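Surface glycoprotein (Trypanosoma brucei, PDB 5KLH) is of unknown function but may act as a membrane-bound sensor on the surface of the insect-stage parasite, through a bilobed ectodomain. Local coordinates at residues A[120-125]-A[131-136]; A[214-217]-A[221-224]; A[27-32]-A[200-205]; A[159-164]-A[171-176]; A[19-24]-A[206-211]. One frame throughout, in Å; residues are numbered along the deposited sequence.

Contact 1: residues A[120-125]-A[131-136]. With SO4 (sulfate ion), chain C.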
# COMPACT_ATOMS: atom_id res chain seq x y z
N GLU A 120 -0.26 24.72 13.63
CA GLU A 120 0.33 24.55 14.95
C GLU A 120 -0.09 23.22 15.58
O GLU A 120 0.72 22.53 16.19
CB GLU A 120 -0.07 25.71 15.87
CG GLU A 120 0.62 27.03 15.56
CD GLU A 120 -0.11 28.23 16.12
OE1 GLU A 120 -1.09 28.03 16.87
OE2 GLU A 120 0.28 29.38 15.81
N GLN A 121 -1.36 22.88 15.42
CA GLN A 121 -1.89 21.62 15.93
C GLN A 121 -1.21 20.43 15.24
O GLN A 121 -0.79 19.47 15.89
CB GLN A 121 -3.41 21.55 15.74
CG GLN A 121 -4.07 20.35 16.37
CD GLN A 121 -5.59 20.46 16.40
OE1 GLN A 121 -6.17 21.36 15.79
NE2 GLN A 121 -6.23 19.55 17.12
N PHE A 122 -1.10 20.52 13.91
CA PHE A 122 -0.46 19.48 13.11
C PHE A 122 1.00 19.29 13.50
O PHE A 122 1.50 18.16 13.54
CB PHE A 122 -0.58 19.83 11.62
CG PHE A 122 -0.04 18.77 10.69
CD1 PHE A 122 -0.84 17.69 10.32
CD2 PHE A 122 1.24 18.87 10.17
CE1 PHE A 122 -0.36 16.72 9.45
CE2 PHE A 122 1.73 17.90 9.30
CZ PHE A 122 0.93 16.82 8.94
N ARG A 123 1.69 20.40 13.77
CA ARG A 123 3.09 20.35 14.17
C ARG A 123 3.23 19.70 15.55
O ARG A 123 4.10 18.84 15.76
CB ARG A 123 3.69 21.75 14.15
CG ARG A 123 5.10 21.88 14.70
CD ARG A 123 5.69 23.22 14.30
NE ARG A 123 4.86 24.34 14.75
CZ ARG A 123 4.89 25.57 14.24
NH1 ARG A 123 5.72 25.87 13.24
NH2 ARG A 123 4.09 26.51 14.73
N ASN A 124 2.37 20.09 16.48
CA ASN A 124 2.40 19.51 17.82
C ASN A 124 2.06 18.03 17.77
O ASN A 124 2.60 17.23 18.54
CB ASN A 124 1.43 20.23 18.76
CG ASN A 124 1.87 21.66 19.08
OD1 ASN A 124 3.04 22.01 18.96
ND2 ASN A 124 0.91 22.49 19.50
N LYS A 125 1.16 17.66 16.86
CA LYS A 125 0.76 16.27 16.70
C LYS A 125 1.93 15.43 16.23
O LYS A 125 2.14 14.30 16.68
CB LYS A 125 -0.41 16.16 15.72
CG LYS A 125 -0.90 14.73 15.51
CD LYS A 125 -2.32 14.69 14.96
CE LYS A 125 -2.81 13.26 14.83
NZ LYS A 125 -1.94 12.46 13.92
N GLY A 131 7.59 12.04 15.62
CA GLY A 131 8.17 12.55 14.40
C GLY A 131 9.09 13.72 14.65
O GLY A 131 9.26 14.17 15.79
N GLN A 132 9.71 14.19 13.58
CA GLN A 132 10.43 15.46 13.58
C GLN A 132 9.74 16.40 12.62
O GLN A 132 9.27 15.97 11.57
CB GLN A 132 11.90 15.25 13.19
CG GLN A 132 12.73 14.64 14.30
CD GLN A 132 14.08 14.16 13.84
OE1 GLN A 132 14.76 14.83 13.05
NE2 GLN A 132 14.49 12.98 14.30
N TYR A 133 9.64 17.67 12.98
CA TYR A 133 8.93 18.62 12.14
C TYR A 133 9.87 19.60 11.45
O TYR A 133 10.88 20.03 12.01
CB TYR A 133 7.88 19.40 12.94
CG TYR A 133 6.79 19.93 12.04
CD1 TYR A 133 5.77 19.10 11.60
CD2 TYR A 133 6.82 21.24 11.58
CE1 TYR A 133 4.77 19.57 10.76
CE2 TYR A 133 5.83 21.72 10.74
CZ TYR A 133 4.81 20.87 10.34
OH TYR A 133 3.84 21.35 9.49
N SER A 134 9.53 19.94 10.22
CA SER A 134 10.22 20.99 9.49
C SER A 134 9.22 22.06 9.12
O SER A 134 8.31 21.81 8.32
CB SER A 134 10.91 20.41 8.25
OG SER A 134 11.49 21.43 7.47
N THR A 135 9.36 23.25 9.69
CA THR A 135 8.45 24.36 9.38
C THR A 135 8.96 25.11 8.16
O THR A 135 10.13 25.48 8.09
CB THR A 135 8.29 25.32 10.57
OG1 THR A 135 7.68 24.62 11.66
CG2 THR A 135 7.44 26.52 10.19
N GLN A 136 8.08 25.31 7.18
CA GLN A 136 8.45 25.98 5.94
C GLN A 136 7.85 27.36 5.83
O GLN A 136 8.47 28.28 5.29
CB GLN A 136 8.03 25.13 4.74
CG GLN A 136 8.81 23.85 4.60
CD GLN A 136 10.27 24.10 4.30
OE1 GLN A 136 10.62 25.04 3.58
NE2 GLN A 136 11.15 23.26 4.86
S SO4 C . 9.86 23.57 14.38
O1 SO4 C . 9.40 24.91 14.73
O2 SO4 C . 9.19 22.59 15.22
O3 SO4 C . 9.56 23.35 12.96
O4 SO4 C . 11.31 23.46 14.58
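Thr-135 OG1 links an arginine of the helix to a sulfate ion: it accepts from Arg-123 NH1 at 2.8 Å and donates to sulfate O3 at 2.6 Å. Thr-135 OG1 lies in the guanidinium plane and so meets the group at its edge; the bond is moderately bent, with an N-H...O angle of 151°. Before it gets there, the arginine chain runs across Tyr-133. Arg-123 CG stands over one face of that ring, 3.9 Å from its centroid in a CH-pi contact displaced toward the rim, and CD follows at 3.5 Å from Tyr-133 CD2. The bend at chi3 (56°) then turns the guanidinium away from the ring, leaving the two planes 78° apart. The Tyr-133 edge is taken by Phe-122, whose CD2 approaches Tyr-133 CE1 to 3.6 Å, the two side chains crossing at about a right angle. The tyrosine hydroxyl has its own partner, His-119 NE2, on helix 116-128 one turn before Arg-123.

Helix 116-128 thus lies against strand 132-135, the axes of segment 120-125 and of the strand coming within 8.7 Å of each other, in the lobe rich in disulfides; Cys-126 of this helix is joined to Cys-149 on strand 145-164, beside which strand 132-135 runs antiparallel. The sulfate, also bonded by Tyr-127 OH, probably comes from the crystallisation liquor. With a guanidinium close by and two hydroxyls binding it, this surface patch appears favourable to a small anion, and the arginine's charge probably polarises the threonine hydroxyl, making it a better donor to the sulfate.

Contact 2: residues A[214-217]-A[221-224]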
# COMPACT_ATOMS: atom_id res chain seq x y z
N ARG A 214 -9.55 -1.77 -1.29
CA ARG A 214 -10.12 -0.71 -2.11
C ARG A 214 -11.44 -0.21 -1.55
O ARG A 214 -11.61 1.00 -1.34
CB ARG A 214 -10.34 -1.19 -3.54
CG ARG A 214 -10.90 -0.10 -4.45
CD ARG A 214 -11.17 -0.62 -5.85
NE ARG A 214 -12.15 -1.69 -5.83
CZ ARG A 214 -11.91 -2.94 -6.21
NH1 ARG A 214 -12.89 -3.84 -6.14
NH2 ARG A 214 -10.71 -3.30 -6.66
N GLU A 215 -12.36 -1.14 -1.32
CA GLU A 215 -13.74 -0.77 -1.01
C GLU A 215 -13.91 -0.28 0.42
O GLU A 215 -14.93 0.33 0.75
CB GLU A 215 -14.67 -1.94 -1.28
CG GLU A 215 -14.73 -2.38 -2.72
CD GLU A 215 -15.27 -1.29 -3.63
OE1 GLU A 215 -16.35 -0.72 -3.33
OE2 GLU A 215 -14.62 -0.99 -4.66
N THR A 216 -12.92 -0.53 1.27
CA THR A 216 -12.93 0.00 2.62
C THR A 216 -11.89 1.10 2.83
O THR A 216 -11.64 1.50 3.97
CB THR A 216 -12.66 -1.09 3.67
OG1 THR A 216 -11.30 -1.53 3.57
CG2 THR A 216 -13.61 -2.27 3.46
N MET A 217 -11.28 1.55 1.75
CA MET A 217 -10.21 2.55 1.82
C MET A 217 -9.16 2.26 2.89
O MET A 217 -8.78 3.14 3.67
CB MET A 217 -10.82 3.94 2.07
CG MET A 217 -11.73 4.38 0.95
SD MET A 217 -12.24 6.09 1.09
CE MET A 217 -13.44 5.97 2.42
N GLU A 221 -12.59 -2.84 7.00
CA GLU A 221 -13.99 -3.08 7.30
C GLU A 221 -14.84 -1.94 6.78
O GLU A 221 -14.34 -0.83 6.56
CB GLU A 221 -14.19 -3.25 8.81
CG GLU A 221 -13.52 -2.17 9.64
CD GLU A 221 -13.30 -2.61 11.08
OE1 GLU A 221 -14.29 -2.65 11.84
OE2 GLU A 221 -12.14 -2.92 11.43
N PHE A 222 -16.12 -2.21 6.56
CA PHE A 222 -17.03 -1.18 6.09
C PHE A 222 -17.56 -0.37 7.28
O PHE A 222 -17.35 -0.75 8.43
CB PHE A 222 -18.16 -1.82 5.28
CG PHE A 222 -17.67 -2.54 4.05
CD1 PHE A 222 -17.53 -1.87 2.84
CD2 PHE A 222 -17.33 -3.88 4.10
CE1 PHE A 222 -17.08 -2.52 1.71
CE2 PHE A 222 -16.88 -4.55 2.96
CZ PHE A 222 -16.75 -3.86 1.77
N GLY A 223 -18.24 0.74 7.00
CA GLY A 223 -18.61 1.68 8.05
C GLY A 223 -17.73 2.92 8.00
O GLY A 223 -16.70 2.91 7.32
N VAL A 224 -18.12 3.98 8.72
CA VAL A 224 -17.37 5.24 8.70
C VAL A 224 -15.93 5.07 9.16
O VAL A 224 -15.00 5.21 8.37
CB VAL A 224 -18.05 6.32 9.58
CG1 VAL A 224 -17.06 7.43 9.94
CG2 VAL A 224 -19.27 6.88 8.88
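Thr-216 carries this contact, meeting Glu-221 and Phe-222. CB, pointing at the returning chain, rests 3.4 Å from Glu-221 O. From there the side chain forks. OG1 sits between the backbone N and the carbonyl carbon (chi1 70°), which turns it back to the chain on both sides of the bend: it is hydrogen-bonded to Leu-212 O, in the last turn of helix 208-215, and to Gly-220 N. The methyl group takes the other branch, and CG2 stands almost exactly over the middle of the Phe-222 ring, 3.8 Å from the centroid and 5° off the normal, a well-centred CH-pi contact. The same methyl also brushes Glu-221 O at 3.5 Å.

Phe-222 reaches beyond the threonine with its CE1 corner, which comes 3.7 Å from Glu-215 O and 3.9 Å from Glu-215 CB, so the ring lies against the end of the helix. The glutamate bends away at chi2 and its carboxylate faces Arg-214 instead: NE donates to Glu-215 OE2 at 2.8 Å in a nearly straight salt bridge that uses the anti lone pair of the oxygen. Arg-214 has further partners in Asn-13 and Tyr-176.

The following segment, 221-224, is near the end of this ectodomain fragment and probably leads on toward the membrane-spanning part. Met-217, with positive phi, is the C-prime residue of the Schellman motif that closes helix 208-215: Gly-218 N bonds back to Glu-213 O, and Met-217 N to Arg-214 O at 3.2 Å.

Contact 3: residues A[27-32]-A[200-205]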
# COMPACT_ATOMS: atom_id res chain seq x y z
N GLU A 27 -2.99 -21.70 -7.66
CA GLU A 27 -2.36 -22.88 -7.07
C GLU A 27 -1.07 -23.23 -7.80
O GLU A 27 -0.17 -23.86 -7.24
CB GLU A 27 -3.31 -24.09 -7.10
CG GLU A 27 -4.64 -23.83 -6.40
CD GLU A 27 -4.51 -23.01 -5.12
OE1 GLU A 27 -3.78 -23.44 -4.19
OE2 GLU A 27 -5.13 -21.92 -5.04
N SER A 28 -0.98 -22.78 -9.05
CA SER A 28 0.20 -23.02 -9.86
C SER A 28 1.27 -21.94 -9.70
O SER A 28 2.25 -21.93 -10.43
CB SER A 28 -0.19 -23.13 -11.34
OG SER A 28 -1.09 -24.21 -11.54
N TRP A 29 1.08 -21.04 -8.73
CA TRP A 29 2.02 -19.92 -8.58
C TRP A 29 3.26 -20.29 -7.75
O TRP A 29 3.63 -19.62 -6.77
CB TRP A 29 1.29 -18.71 -7.97
CG TRP A 29 0.60 -17.83 -8.99
CD1 TRP A 29 0.32 -18.15 -10.29
CD2 TRP A 29 0.12 -16.49 -8.80
NE1 TRP A 29 -0.30 -17.09 -10.92
CE2 TRP A 29 -0.43 -16.06 -10.02
CE3 TRP A 29 0.11 -15.61 -7.70
CZ2 TRP A 29 -0.99 -14.79 -10.18
CZ3 TRP A 29 -0.45 -14.35 -7.87
CH2 TRP A 29 -0.99 -13.95 -9.10
N THR A 30 3.88 -21.39 -8.15
CA THR A 30 5.14 -21.82 -7.56
C THR A 30 6.27 -21.13 -8.30
O THR A 30 6.06 -20.58 -9.39
CB THR A 30 5.32 -23.32 -7.67
OG1 THR A 30 5.04 -23.69 -9.03
CG2 THR A 30 4.36 -24.04 -6.73
N GLY A 31 7.47 -21.17 -7.73
CA GLY A 31 8.62 -20.53 -8.34
C GLY A 31 9.53 -19.93 -7.28
O GLY A 31 9.65 -20.47 -6.18
N THR A 32 10.17 -18.81 -7.61
CA THR A 32 11.10 -18.17 -6.69
C THR A 32 10.96 -16.65 -6.67
O THR A 32 10.53 -16.04 -7.65
CB THR A 32 12.58 -18.49 -7.02
OG1 THR A 32 12.83 -18.22 -8.40
CG2 THR A 32 12.91 -19.95 -6.72
N VAL A 200 7.92 -11.03 0.85
CA VAL A 200 7.35 -10.62 -0.42
C VAL A 200 6.10 -11.44 -0.68
O VAL A 200 6.14 -12.67 -0.59
CB VAL A 200 8.34 -10.82 -1.58
CG1 VAL A 200 7.72 -10.33 -2.88
CG2 VAL A 200 9.64 -10.10 -1.28
N GLN A 201 4.99 -10.75 -0.95
CA GLN A 201 3.73 -11.41 -1.27
C GLN A 201 3.20 -10.96 -2.63
O GLN A 201 3.05 -9.76 -2.89
CB GLN A 201 2.67 -11.13 -0.18
CG GLN A 201 3.12 -11.58 1.21
CD GLN A 201 2.08 -11.30 2.30
OE1 GLN A 201 0.97 -10.87 2.02
NE2 GLN A 201 2.45 -11.57 3.55
N LEU A 202 2.90 -11.93 -3.50
CA LEU A 202 2.36 -11.61 -4.82
C LEU A 202 0.89 -12.03 -4.88
O LEU A 202 0.56 -13.21 -4.69
CB LEU A 202 3.17 -12.30 -5.93
CG LEU A 202 2.64 -12.15 -7.36
CD1 LEU A 202 2.82 -10.73 -7.86
CD2 LEU A 202 3.30 -13.15 -8.31
N TYR A 203 0.02 -11.04 -5.10
CA TYR A 203 -1.42 -11.24 -5.27
C TYR A 203 -1.83 -11.14 -6.72
O TYR A 203 -1.12 -10.53 -7.55
CB TYR A 203 -2.21 -10.18 -4.49
CG TYR A 203 -2.13 -10.36 -3.00
CD1 TYR A 203 -1.05 -9.87 -2.29
CD2 TYR A 203 -3.14 -11.03 -2.30
CE1 TYR A 203 -0.96 -10.05 -0.91
CE2 TYR A 203 -3.06 -11.21 -0.93
CZ TYR A 203 -1.97 -10.72 -0.24
OH TYR A 203 -1.87 -10.89 1.13
N SER A 204 -3.01 -11.68 -7.03
CA SER A 204 -3.63 -11.37 -8.31
C SER A 204 -4.55 -10.16 -8.12
O SER A 204 -5.04 -9.93 -7.01
CB SER A 204 -4.41 -12.57 -8.87
OG SER A 204 -5.56 -12.87 -8.09
N GLU A 205 -4.73 -9.38 -9.18
CA GLU A 205 -5.56 -8.18 -9.14
C GLU A 205 -6.95 -8.41 -8.58
O GLU A 205 -7.48 -7.54 -7.90
CB GLU A 205 -5.71 -7.57 -10.55
CG GLU A 205 -4.57 -6.73 -11.00
CD GLU A 205 -4.90 -5.95 -12.27
OE1 GLU A 205 -5.76 -6.40 -13.07
OE2 GLU A 205 -4.26 -4.90 -12.47
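Trp-29 and Leu-202 cross at about a right angle, the indole pushing the far end of its six-membered ring toward strand 197-204. Leu-202 CD2 stands over one face of the indole, 3.9 Å above its plane and displaced to the rim, while CG comes 3.8 Å from Trp-29 CZ3. A leucine chi1 of 175°, with CG anti to the backbone N, carries the branch over that face; separately, Leu-202 O lies at the ring edge, in the indole plane, 3.5 Å from Trp-29 CZ3. Trp-29 CH2 also touches Ser-204 CB at 3.7 Å.

Strand 197-204 sits inside the large curled sheet, antiparallel to strand 51-63 and parallel to strand 145-164, and the tryptophan covers it from a loop of the N-terminal region. Trp-29 is the centre of an inverse gamma turn just before strand 31-33; its carbonyl bonds to Thr-58 OG1, and its ring packs edge-to-face with Tyr-170 and also touches Ile-79.

Tyr-203 faces the other way. Its carbonyl carbon C comes to the indole edge, but its ring stacks on Phe-209 and its hydroxyl donates to Gln-201 OE1 at 3.0 Å, tilted 21° from the amide carbonyl plane.

Contact 4: residues A[159-164]-A[171-176]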
# COMPACT_ATOMS: atom_id res chain seq x y z
N TYR A 159 4.37 -5.88 -1.05
CA TYR A 159 3.19 -6.45 -1.72
C TYR A 159 3.23 -6.18 -3.21
O TYR A 159 3.30 -5.02 -3.62
CB TYR A 159 1.90 -5.84 -1.16
CG TYR A 159 1.69 -6.02 0.32
CD1 TYR A 159 2.38 -5.22 1.24
CD2 TYR A 159 0.78 -6.93 0.80
CE1 TYR A 159 2.17 -5.37 2.60
CE2 TYR A 159 0.56 -7.08 2.16
CZ TYR A 159 1.26 -6.29 3.05
OH TYR A 159 1.04 -6.43 4.40
N LEU A 160 3.14 -7.23 -4.02
CA LEU A 160 3.19 -7.08 -5.47
C LEU A 160 1.90 -7.61 -6.07
O LEU A 160 1.25 -8.45 -5.45
CB LEU A 160 4.40 -7.83 -6.06
CG LEU A 160 5.75 -7.44 -5.46
CD1 LEU A 160 6.88 -8.34 -5.99
CD2 LEU A 160 6.05 -6.00 -5.80
N VAL A 161 1.53 -7.11 -7.24
CA VAL A 161 0.28 -7.53 -7.88
C VAL A 161 0.47 -7.91 -9.34
O VAL A 161 1.13 -7.19 -10.11
CB VAL A 161 -0.80 -6.41 -7.76
CG1 VAL A 161 -2.15 -6.88 -8.28
CG2 VAL A 161 -0.95 -5.96 -6.32
N ALA A 162 -0.10 -9.05 -9.71
CA ALA A 162 -0.13 -9.48 -11.11
C ALA A 162 -1.54 -9.41 -11.66
O ALA A 162 -2.51 -9.69 -10.96
CB ALA A 162 0.41 -10.90 -11.25
N ALA A 163 -1.64 -9.05 -12.94
CA ALA A 163 -2.89 -8.99 -13.69
C ALA A 163 -2.92 -10.04 -14.79
O ALA A 163 -1.87 -10.38 -15.35
CB ALA A 163 -3.07 -7.62 -14.30
N SER A 164 -4.10 -10.53 -15.13
CA SER A 164 -4.23 -11.40 -16.29
C SER A 164 -3.75 -10.71 -17.56
O SER A 164 -3.97 -9.52 -17.75
CB SER A 164 -5.69 -11.83 -16.49
OG SER A 164 -6.16 -12.54 -15.37
N ARG A 171 0.95 -10.95 -15.74
CA ARG A 171 2.07 -10.01 -15.89
C ARG A 171 1.92 -8.99 -14.77
O ARG A 171 0.85 -8.92 -14.16
CB ARG A 171 2.04 -9.33 -17.26
CG ARG A 171 0.79 -8.50 -17.45
CD ARG A 171 0.69 -7.95 -18.85
NE ARG A 171 -0.70 -7.63 -19.15
CZ ARG A 171 -1.18 -7.45 -20.37
NH1 ARG A 171 -0.38 -7.55 -21.43
NH2 ARG A 171 -2.46 -7.16 -20.54
N GLU A 172 2.96 -8.20 -14.49
CA GLU A 172 2.80 -7.24 -13.40
C GLU A 172 1.66 -6.29 -13.71
O GLU A 172 1.52 -5.78 -14.84
CB GLU A 172 4.06 -6.41 -13.11
CG GLU A 172 3.84 -5.63 -11.80
CD GLU A 172 4.98 -4.73 -11.35
OE1 GLU A 172 5.93 -4.46 -12.12
OE2 GLU A 172 4.89 -4.26 -10.19
N SER A 173 0.83 -6.06 -12.70
CA SER A 173 -0.26 -5.10 -12.78
C SER A 173 0.25 -3.72 -13.15
O SER A 173 1.30 -3.26 -12.68
CB SER A 173 -1.03 -5.04 -11.46
OG SER A 173 -2.10 -4.10 -11.53
N THR A 174 -0.52 -3.07 -14.02
CA THR A 174 -0.35 -1.68 -14.38
C THR A 174 -0.96 -0.76 -13.32
O THR A 174 -0.36 0.23 -12.91
CB THR A 174 -1.03 -1.37 -15.73
OG1 THR A 174 -0.42 -2.18 -16.75
CG2 THR A 174 -0.88 0.08 -16.08
N GLN A 175 -2.15 -1.12 -12.85
CA GLN A 175 -2.90 -0.24 -11.98
C GLN A 175 -2.48 -0.36 -10.51
O GLN A 175 -2.44 0.62 -9.77
CB GLN A 175 -4.39 -0.51 -12.12
CG GLN A 175 -5.26 0.56 -11.49
CD GLN A 175 -4.95 1.93 -12.07
OE1 GLN A 175 -5.14 2.16 -13.26
NE2 GLN A 175 -4.43 2.83 -11.24
N TYR A 176 -2.14 -1.57 -10.09
CA TYR A 176 -1.80 -1.76 -8.68
C TYR A 176 -0.31 -1.97 -8.49
O TYR A 176 0.22 -3.00 -8.91
CB TYR A 176 -2.58 -2.95 -8.10
CG TYR A 176 -4.07 -2.76 -8.07
CD1 TYR A 176 -4.87 -3.13 -9.16
CD2 TYR A 176 -4.69 -2.20 -6.97
CE1 TYR A 176 -6.24 -2.94 -9.12
CE2 TYR A 176 -6.06 -2.01 -6.93
CZ TYR A 176 -6.82 -2.39 -8.00
OH TYR A 176 -8.17 -2.21 -7.98
O HOH W 1 2.60 -4.63 -8.33
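A beta hairpin joins strands 145-164 and 170-172, and along it Val-161, Ala-162 and Ala-163 meet Arg-171, Glu-172 and Ser-173. Ala-163 and Arg-171 form a hydrogen-bonded antiparallel pair: Ala-163 N donates to Arg-171 O at 2.8 Å, and Arg-171 N returns a bond to Ala-163 O at 2.9 Å. Ala-162 and Glu-172 follow as a non-hydrogen-bonded pair with diverging side chains, and Ser-173 N then donates to Val-161 O at 2.8 Å, nearly straight at the hydrogen (169°).

Past this bond the strands part and a water bridges the two chains. It accepts from Val-161 N at 2.9 Å and lies 3.0 Å from Glu-172 OE2 and 2.9 Å from Tyr-176 O. The extended Glu-172 chain, with CG anti to the backbone N (chi1 -170°), brings its carboxylate to this water and to a salt bridge with Arg-87. Toward helix 208-215, Val-161 CG2 packs on Tyr-176 CB at 3.9 Å, while the tyrosine ring runs on toward Ile-210 and its hydroxyl bonds to Arg-214.

Ser-173 OG, also bonded to Glu-205, accepts from Tyr-176 N at 2.9 Å, the ST motif that turns the chain away from the hairpin.

Contact 5: residues A[19-24]-A[206-211]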
# COMPACT_ATOMS: atom_id res chain seq x y z
N SER A 19 -17.32 -13.02 -5.57
CA SER A 19 -17.99 -13.99 -6.43
C SER A 19 -17.20 -14.32 -7.69
O SER A 19 -17.21 -15.45 -8.16
CB SER A 19 -19.37 -13.47 -6.83
OG SER A 19 -20.16 -13.27 -5.68
N ALA A 20 -16.53 -13.31 -8.23
CA ALA A 20 -15.74 -13.47 -9.45
C ALA A 20 -14.37 -14.10 -9.23
O ALA A 20 -13.73 -14.54 -10.19
CB ALA A 20 -15.58 -12.13 -10.13
N PHE A 21 -13.91 -14.15 -7.97
CA PHE A 21 -12.56 -14.61 -7.66
C PHE A 21 -12.41 -16.11 -7.93
O PHE A 21 -13.14 -16.93 -7.36
CB PHE A 21 -12.22 -14.29 -6.19
CG PHE A 21 -10.84 -14.73 -5.75
CD1 PHE A 21 -9.70 -14.32 -6.44
CD2 PHE A 21 -10.69 -15.49 -4.60
CE1 PHE A 21 -8.44 -14.71 -5.99
CE2 PHE A 21 -9.44 -15.88 -4.15
CZ PHE A 21 -8.31 -15.50 -4.85
N ASP A 22 -11.45 -16.44 -8.79
CA ASP A 22 -11.11 -17.83 -9.10
C ASP A 22 -9.66 -18.09 -8.70
O ASP A 22 -8.73 -17.69 -9.41
CB ASP A 22 -11.32 -18.09 -10.60
CG ASP A 22 -10.91 -19.49 -11.04
OD1 ASP A 22 -10.73 -20.38 -10.18
OD2 ASP A 22 -10.78 -19.70 -12.27
N PRO A 23 -9.46 -18.74 -7.55
CA PRO A 23 -8.12 -18.98 -7.02
C PRO A 23 -7.43 -20.20 -7.64
O PRO A 23 -6.24 -20.40 -7.40
CB PRO A 23 -8.37 -19.22 -5.53
CG PRO A 23 -9.72 -19.85 -5.51
CD PRO A 23 -10.50 -19.14 -6.58
N LYS A 24 -8.16 -20.98 -8.42
CA LYS A 24 -7.61 -22.21 -8.99
C LYS A 24 -6.32 -22.01 -9.79
O LYS A 24 -5.36 -22.76 -9.60
CB LYS A 24 -8.68 -22.89 -9.84
CG LYS A 24 -9.87 -23.29 -8.96
CD LYS A 24 -10.94 -24.09 -9.68
CE LYS A 24 -11.48 -25.20 -8.77
NZ LYS A 24 -11.73 -24.71 -7.38
N GLY A 206 -7.56 -9.54 -8.92
CA GLY A 206 -8.92 -9.78 -8.47
C GLY A 206 -9.03 -10.38 -7.07
O GLY A 206 -10.13 -10.77 -6.66
N ASP A 207 -7.93 -10.44 -6.33
CA ASP A 207 -8.01 -11.03 -4.98
C ASP A 207 -8.92 -10.24 -4.06
O ASP A 207 -8.92 -9.01 -4.09
CB ASP A 207 -6.62 -11.12 -4.35
CG ASP A 207 -6.60 -12.09 -3.20
OD1 ASP A 207 -6.34 -13.28 -3.46
OD2 ASP A 207 -6.82 -11.66 -2.03
N PRO A 208 -9.68 -10.93 -3.21
CA PRO A 208 -10.55 -10.20 -2.28
C PRO A 208 -9.76 -9.33 -1.30
O PRO A 208 -10.31 -8.36 -0.76
CB PRO A 208 -11.28 -11.33 -1.54
CG PRO A 208 -11.39 -12.41 -2.58
CD PRO A 208 -10.02 -12.37 -3.26
N PHE A 209 -8.50 -9.66 -1.04
CA PHE A 209 -7.68 -8.81 -0.18
C PHE A 209 -7.57 -7.40 -0.80
O PHE A 209 -7.70 -6.39 -0.09
CB PHE A 209 -6.28 -9.42 0.01
CG PHE A 209 -5.35 -8.60 0.88
CD1 PHE A 209 -4.53 -7.64 0.31
CD2 PHE A 209 -5.27 -8.82 2.24
CE1 PHE A 209 -3.67 -6.89 1.09
CE2 PHE A 209 -4.41 -8.07 3.03
CZ PHE A 209 -3.61 -7.11 2.45
N ILE A 210 -7.33 -7.34 -2.10
CA ILE A 210 -7.19 -6.06 -2.79
C ILE A 210 -8.56 -5.38 -2.88
O ILE A 210 -8.68 -4.18 -2.60
CB ILE A 210 -6.56 -6.24 -4.17
CG1 ILE A 210 -5.08 -6.61 -4.02
CG2 ILE A 210 -6.75 -4.98 -5.01
CD1 ILE A 210 -4.39 -6.98 -5.32
N ALA A 211 -9.60 -6.14 -3.23
CA ALA A 211 -10.96 -5.60 -3.26
C ALA A 211 -11.38 -5.00 -1.91
O ALA A 211 -11.98 -3.92 -1.87
CB ALA A 211 -11.94 -6.67 -3.69
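Phe-21 holds CG anti to its own N (chi1 -180°), which carries the ring straight across to Gly-206, Asp-207 and Pro-208; Asp-207, also with CG opposite the backbone N (chi1 -162°), lays its carboxylate alongside the ring, pointing the same way. Pro-208 CD stands over the centre of one Phe-21 face, 3.4 Å from the centroid, in a close CH-pi contact. Pro-23 N lies 4.3 Å above the opposite face. Phe-21 CZ approaches Asp-207 OD1 to 3.3 Å, with ring and carboxylate planes 74° apart, and Gly-206 O is 3.6 Å from Phe-21 CD1.

Asp-207 is the N-cap of helix 208-215: its OD2 accepts from Phe-209 N at 2.8 Å, on the anti side and tilted out of the carboxylate plane. Both oxygens also reach strand 51-63, OD2 to Ser-55 OG and OD1 to Val-56 N, which fixes the carboxylate's rotation and leaves one of its oxygens facing the phenylalanine.

Phe-21 is the first residue to leave helix 12-20. Just beyond it, Lys-24 N donates to Asp-22 OD1 at 3.2 Å from above the carboxylate plane, forming an Asx turn.

Contact 1 stands apart in the disulfide-rich lobe, its centre about 36 Å from that of contact 4 and about 41 Å from those of contacts 3 and 5; long strands, 145-164 among them, span the two lobes. Contacts 3, 4 and 5 gather in the larger lobe, with centres about 11 to 13 Å apart and direct touches: strands 145-164 and 197-204 are sheet neighbours, and Ile-210 of contact 5 packs on both contacts 3 and 4. Contact 2 closes the same helix, 208-215, that contact 5 opens. Along the chain, contact 5 encloses contact 3, within which contacts 1 and 4 follow in series; contact 2 comes last. This order is consistent with a larger lobe closed by both ends of the ectodomain and a smaller lobe inserted between them.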